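Local coordinates for protein acetylornithine aminotransferase (Aquifex aeolicus, PDB 2EH6) that catalyses the pyridoxal-phosphate-dependent transfer of an amino group between N(2)-acetyl-L-ornithine and 2-oxoglutarate in arginine biosynthesis, working as a homodimer, at residues A[283-286]-A[287-291]; A[325-329]-A[330-334]. All blocks are in the same frame, centred on the assembly; numbering follows the deposited sequence.

Contact 1. Residues A[283-286]-A[287-291]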
loop_
_atom_site.group_PDB
_atom_site.type_symbol
_atom_site.label_atom_id
_atom_site.label_comp_id
_atom_site.label_asym_id
_atom_site.label_seq_id
_atom_site.Cartn_x
_atom_site.Cartn_y
_atom_site.Cartn_z
ATOM N N VAL A 283 -2.701 -12.142 15.529
ATOM C CA VAL A 283 -1.763 -12.463 16.594
ATOM C C VAL A 283 -1.417 -11.206 17.384
ATOM O O VAL A 283 -1.442 -11.203 18.616
ATOM C CB VAL A 283 -0.457 -13.077 16.031
ATOM C CG1 VAL A 283 0.556 -13.234 17.146
ATOM C CG2 VAL A 283 -0.741 -14.430 15.390
ATOM N N VAL A 284 -1.098 -10.134 16.672
ATOM C CA VAL A 284 -0.738 -8.876 17.313
ATOM C C VAL A 284 -1.859 -8.319 18.188
ATOM O O VAL A 284 -1.629 -7.906 19.324
ATOM C CB VAL A 284 -0.349 -7.818 16.261
ATOM C CG1 VAL A 284 -0.169 -6.459 16.925
ATOM C CG2 VAL A 284 0.936 -8.241 15.557
ATOM N N VAL A 285 -3.076 -8.302 17.666
ATOM C CA VAL A 285 -4.186 -7.774 18.444
ATOM C C VAL A 285 -4.405 -8.548 19.743
ATOM O O VAL A 285 -4.617 -7.942 20.793
ATOM C CB VAL A 285 -5.477 -7.740 17.607
ATOM C CG1 VAL A 285 -6.667 -7.384 18.492
ATOM C CG2 VAL A 285 -5.327 -6.689 16.494
ATOM N N ASP A 286 -4.339 -9.874 19.687
ATOM C CA ASP A 286 -4.524 -10.672 20.895
ATOM C C ASP A 286 -3.396 -10.432 21.890
ATOM O O ASP A 286 -3.637 -10.254 23.087
ATOM C CB ASP A 286 -4.590 -12.167 20.565
ATOM C CG ASP A 286 -5.870 -12.553 19.854
ATOM O OD1 ASP A 286 -6.847 -11.776 19.925
ATOM O OD2 ASP A 286 -5.902 -13.640 19.237
ATOM N N GLU A 287 -2.161 -10.424 21.397
ATOM C CA GLU A 287 -1.011 -10.211 22.270
ATOM C C GLU A 287 -0.959 -8.809 22.848
ATOM O O GLU A 287 -0.656 -8.626 24.026
ATOM C CB GLU A 287 0.288 -10.502 21.514
ATOM C CG GLU A 287 0.419 -11.948 21.067
ATOM C CD GLU A 287 0.380 -12.915 22.236
ATOM O OE1 GLU A 287 1.257 -12.810 23.115
ATOM O OE2 GLU A 287 -0.526 -13.774 22.278
ATOM N N VAL A 288 -1.252 -7.815 22.019
ATOM C CA VAL A 288 -1.212 -6.426 22.455
ATOM C C VAL A 288 -2.208 -6.096 23.561
ATOM O O VAL A 288 -1.872 -5.386 24.501
ATOM C CB VAL A 288 -1.450 -5.465 21.265
ATOM C CG1 VAL A 288 -1.760 -4.062 21.771
ATOM C CG2 VAL A 288 -0.211 -5.434 20.378
ATOM N N GLU A 289 -3.431 -6.599 23.463
ATOM C CA GLU A 289 -4.397 -6.289 24.503
ATOM C C GLU A 289 -3.942 -6.836 25.855
ATOM O O GLU A 289 -4.287 -6.285 26.893
ATOM C CB GLU A 289 -5.787 -6.813 24.131
ATOM C CG GLU A 289 -5.846 -8.258 23.729
ATOM C CD GLU A 289 -7.200 -8.625 23.152
ATOM O OE1 GLU A 289 -7.637 -7.941 22.198
ATOM O OE2 GLU A 289 -7.824 -9.589 23.645
ATOM N N LYS A 290 -3.149 -7.903 25.838
ATOM C CA LYS A 290 -2.632 -8.488 27.076
ATOM C C LYS A 290 -1.465 -7.655 27.608
ATOM O O LYS A 290 -1.143 -7.705 28.795
ATOM C CB LYS A 290 -2.137 -9.915 26.834
ATOM C CG LYS A 290 -3.192 -10.893 26.344
ATOM C CD LYS A 290 -2.558 -12.249 26.066
ATOM C CE LYS A 290 -3.528 -13.198 25.380
ATOM N NZ LYS A 290 -2.877 -14.501 25.062
ATOM N N LEU A 291 -0.840 -6.889 26.718
ATOM C CA LEU A 291 0.310 -6.056 27.062
ATOM C C LEU A 291 -0.019 -4.636 27.510
ATOM O O LEU A 291 0.836 -3.950 28.075
ATOM C CB LEU A 291 1.261 -5.974 25.861
ATOM C CG LEU A 291 2.070 -7.217 25.484
ATOM C CD1 LEU A 291 2.665 -7.033 24.091
ATOM C CD2 LEU A 291 3.166 -7.451 26.519
#
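Glu287 N, Val288 N and Glu289 N reach back four residues to the carbonyls of Val283, Val284 and Val285, three successive alpha-helical hydrogen bonds in the middle of helix 275-308. The shortest, Val288 N to Val284 O at 2.7 Å, lies almost in line with the carbonyl bond. The bond from Glu289 N to Val285 O is longer, 3.2 Å, and its donor is tilted 32° from the carbonyl plane.

On the buried side, Val284 and Val288, one turn apart, run alongside each other, CG1 of the first against CG2 of the second at 3.6 Å. Val283 and Glu287 repeat this pattern one residue earlier, with Val283 CG1 4.1 Å from the methylene CG of Glu287. A bend at chi2 (-60°) then turns the Glu287 carboxylate aside; OE1 is hydrogen-bonded by Tyr46 OH and OE2 forms a salt bridge with Lys48. Lys290 NZ adds a long salt bridge, 3.7 Å from Glu287 OE2, while the extended lysine chain passes alongside Asp286 O.

Glu289 has CG between its own backbone N and carbonyl carbon (chi1 52°), which brings this methylene to 3.0 Å from Asp286 O, and the carboxylate folds back over the preceding turn. There OE2 comes within 4.4 Å of Asp286 OD1, a meeting of like charges that long, weak ion pairs to Lys81 and Lys78, respectively, would partly offset.

The valines wedge this turn into the surrounding fold: Val283 rests on Ala52 of helix 47-59, Val285 packs on Leu75 and Leu79 of helix 70-81, and Val284 meets the loop at Ser41, while helix 275-308 runs on toward strand 313-317.

Contact 2. Residues A[325-329]-A[330-334]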
loop_
_atom_site.group_PDB
_atom_site.type_symbol
_atom_site.label_atom_id
_atom_site.label_comp_id
_atom_site.label_asym_id
_atom_site.label_seq_id
_atom_site.Cartn_x
_atom_site.Cartn_y
_atom_site.Cartn_z
ATOM N N LEU A 325 15.223 18.345 22.438
ATOM C CA LEU A 325 16.514 18.893 22.811
ATOM C C LEU A 325 16.639 20.364 22.442
ATOM O O LEU A 325 15.796 20.919 21.741
ATOM C CB LEU A 325 17.634 18.097 22.141
ATOM C CG LEU A 325 17.620 16.587 22.392
ATOM C CD1 LEU A 325 18.752 15.935 21.621
ATOM C CD2 LEU A 325 17.747 16.307 23.882
ATOM N N GLU A 326 17.707 20.985 22.924
ATOM C CA GLU A 326 17.967 22.391 22.663
ATOM C C GLU A 326 18.462 22.581 21.233
ATOM O O GLU A 326 18.196 23.605 20.603
ATOM C CB GLU A 326 19.010 22.907 23.655
ATOM C CG GLU A 326 19.260 24.401 23.588
ATOM C CD GLU A 326 20.230 24.869 24.662
ATOM O OE1 GLU A 326 19.924 24.686 25.862
ATOM O OE2 GLU A 326 21.296 25.418 24.304
ATOM N N ARG A 327 19.178 21.584 20.721
ATOM C CA ARG A 327 19.706 21.656 19.363
ATOM C C ARG A 327 19.336 20.418 18.550
ATOM O O ARG A 327 18.670 19.512 19.052
ATOM C CB ARG A 327 21.229 21.818 19.402
ATOM C CG ARG A 327 21.987 20.570 19.831
ATOM C CD ARG A 327 23.464 20.871 20.053
ATOM N NE ARG A 327 24.277 19.656 20.065
ATOM C CZ ARG A 327 24.540 18.923 18.985
ATOM N NH1 ARG A 327 24.056 19.283 17.803
ATOM N NH2 ARG A 327 25.287 17.829 19.087
ATOM N N GLU A 328 19.773 20.389 17.295
ATOM C CA GLU A 328 19.489 19.272 16.401
ATOM C C GLU A 328 19.882 17.928 17.011
ATOM O O GLU A 328 20.939 17.805 17.629
ATOM C CB GLU A 328 20.216 19.485 15.073
ATOM C CG GLU A 328 19.663 20.645 14.262
ATOM C CD GLU A 328 20.569 21.042 13.115
ATOM O OE1 GLU A 328 21.022 20.146 12.367
ATOM O OE2 GLU A 328 20.824 22.256 12.954
ATOM N N CYS A 329 19.024 16.923 16.842
ATOM C CA CYS A 329 19.296 15.598 17.386
ATOM C C CYS A 329 19.963 14.658 16.389
ATOM O O CYS A 329 20.128 13.469 16.655
ATOM C CB CYS A 329 18.011 14.951 17.930
ATOM S SG CYS A 329 16.451 15.084 16.979
ATOM N N LYS A 330 20.356 15.206 15.247
ATOM C CA LYS A 330 21.015 14.440 14.197
ATOM C C LYS A 330 22.221 13.638 14.695
ATOM O O LYS A 330 22.315 12.433 14.461
ATOM C CB LYS A 330 21.454 15.394 13.077
ATOM C CG LYS A 330 22.311 14.764 11.990
ATOM C CD LYS A 330 22.810 15.817 11.004
ATOM C CE LYS A 330 23.754 15.213 9.970
ATOM N NZ LYS A 330 24.323 16.242 9.043
ATOM N N ASP A 331 23.137 14.309 15.388
ATOM C CA ASP A 331 24.351 13.664 15.884
ATOM C C ASP A 331 24.143 12.600 16.957
ATOM O O ASP A 331 24.852 11.593 16.987
ATOM C CB ASP A 331 25.326 14.720 16.411
ATOM C CG ASP A 331 25.582 15.832 15.407
ATOM O OD1 ASP A 331 25.710 15.532 14.198
ATOM O OD2 ASP A 331 25.664 17.005 15.831
ATOM N N TYR A 332 23.178 12.821 17.841
ATOM C CA TYR A 332 22.914 11.869 18.911
ATOM C C TYR A 332 22.450 10.517 18.386
ATOM O O TYR A 332 22.714 9.483 19.001
ATOM C CB TYR A 332 21.897 12.465 19.878
ATOM C CG TYR A 332 22.406 13.748 20.490
ATOM C CD1 TYR A 332 23.474 13.734 21.391
ATOM C CD2 TYR A 332 21.874 14.981 20.116
ATOM C CE1 TYR A 332 24.001 14.916 21.900
ATOM C CE2 TYR A 332 22.399 16.170 20.617
ATOM C CZ TYR A 332 23.461 16.129 21.506
ATOM O OH TYR A 332 23.993 17.301 21.991
ATOM N N VAL A 333 21.770 10.520 17.245
ATOM C CA VAL A 333 21.309 9.275 16.650
ATOM C C VAL A 333 22.536 8.435 16.302
ATOM O O VAL A 333 22.579 7.240 16.583
ATOM C CB VAL A 333 20.484 9.529 15.368
ATOM C CG1 VAL A 333 20.091 8.202 14.725
ATOM C CG2 VAL A 333 19.234 10.340 15.710
ATOM N N LEU A 334 23.538 9.072 15.702
ATOM C CA LEU A 334 24.768 8.372 15.332
ATOM C C LEU A 334 25.540 7.901 16.561
ATOM O O LEU A 334 25.997 6.758 16.616
ATOM C CB LEU A 334 25.662 9.277 14.480
ATOM C CG LEU A 334 25.196 9.544 13.050
ATOM C CD1 LEU A 334 26.187 10.465 12.350
ATOM C CD2 LEU A 334 25.083 8.224 12.301
HETATM O O HOH W 1 22.863 17.481 15.579
#
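Leu325 and Cys329 pack against the ring of Tyr332 where the loop after strand 320-324 turns into helix 330-338. This apolar side is the close one. Leu325 CD1 approaches the ring obliquely, 3.6 Å from Tyr332 CD2, and Cys329 places its CA at the ring edge, in the ring plane. The ring is directed back over the loop by Tyr332 CG lying beside the backbone N (chi1 -60°). Val333 adds to the join: its CG2 lies 3.4 Å from Cys329 O, which also accepts a weak hydrogen bond from Val333 N. Behind them, Cys329 is anchored by its disulfide to Cys345 of strand 341-346, and both Leu325 and Cys329 touch Leu351 of strand 350-353.

The outer side is polar and looser. Arg327 brings its guanidinium across Tyr332 at 47° between the planes, with Tyr332 CE2 over one face, and NE makes a weak hydrogen bond of 3.1 Å to Tyr332 OH. At the guanidinium edge, in its plane, Asp331 OD2 receives NH1 and NH2 in a forked salt bridge; both bonds are weak, the one from NH2 being 3.4 Å long. A water binds in the same cluster, accepting from Asp331 N at 3.2 Å and linking weakly to Glu328 O, Arg327 NH1 and Asp331 OD2.

Replacing Tyr332 by an alanine would probably open a gap beside Leu325 CD1 and leave the Arg327 guanidinium less firmly placed, without the ring over one face or the hydroxyl at NE, though still near Asp331.

Covalent and apolar contacts thus fix the loop from within, whereas the ion pair on the solvent side, made of long bonds and shared with water, is likely to yield more easily.

Overall arrangement
Contacts 1 and 2 both lie within single continuous stretches, one along helix 275-308 and the other where a loop enters helix 330-338. They do not touch: their centres are 34 Å apart and their nearest atoms about 25 Å. Contact 1 is the nearer to the cofactor site, with the side chain of Val284 about 10 Å from that of Lys241, the lysine that carries pyridoxal phosphate although not attached here, and the side chain of Val288 about 11 Å from that of Glu213, an inferred pyridoxal-phosphate-binding residue. Contact 2 is remote from the cofactor pocket; its notable feature is Cys329, half of the disulfide to Cys345. Between them the chain forms strands 313-317 and 320-324.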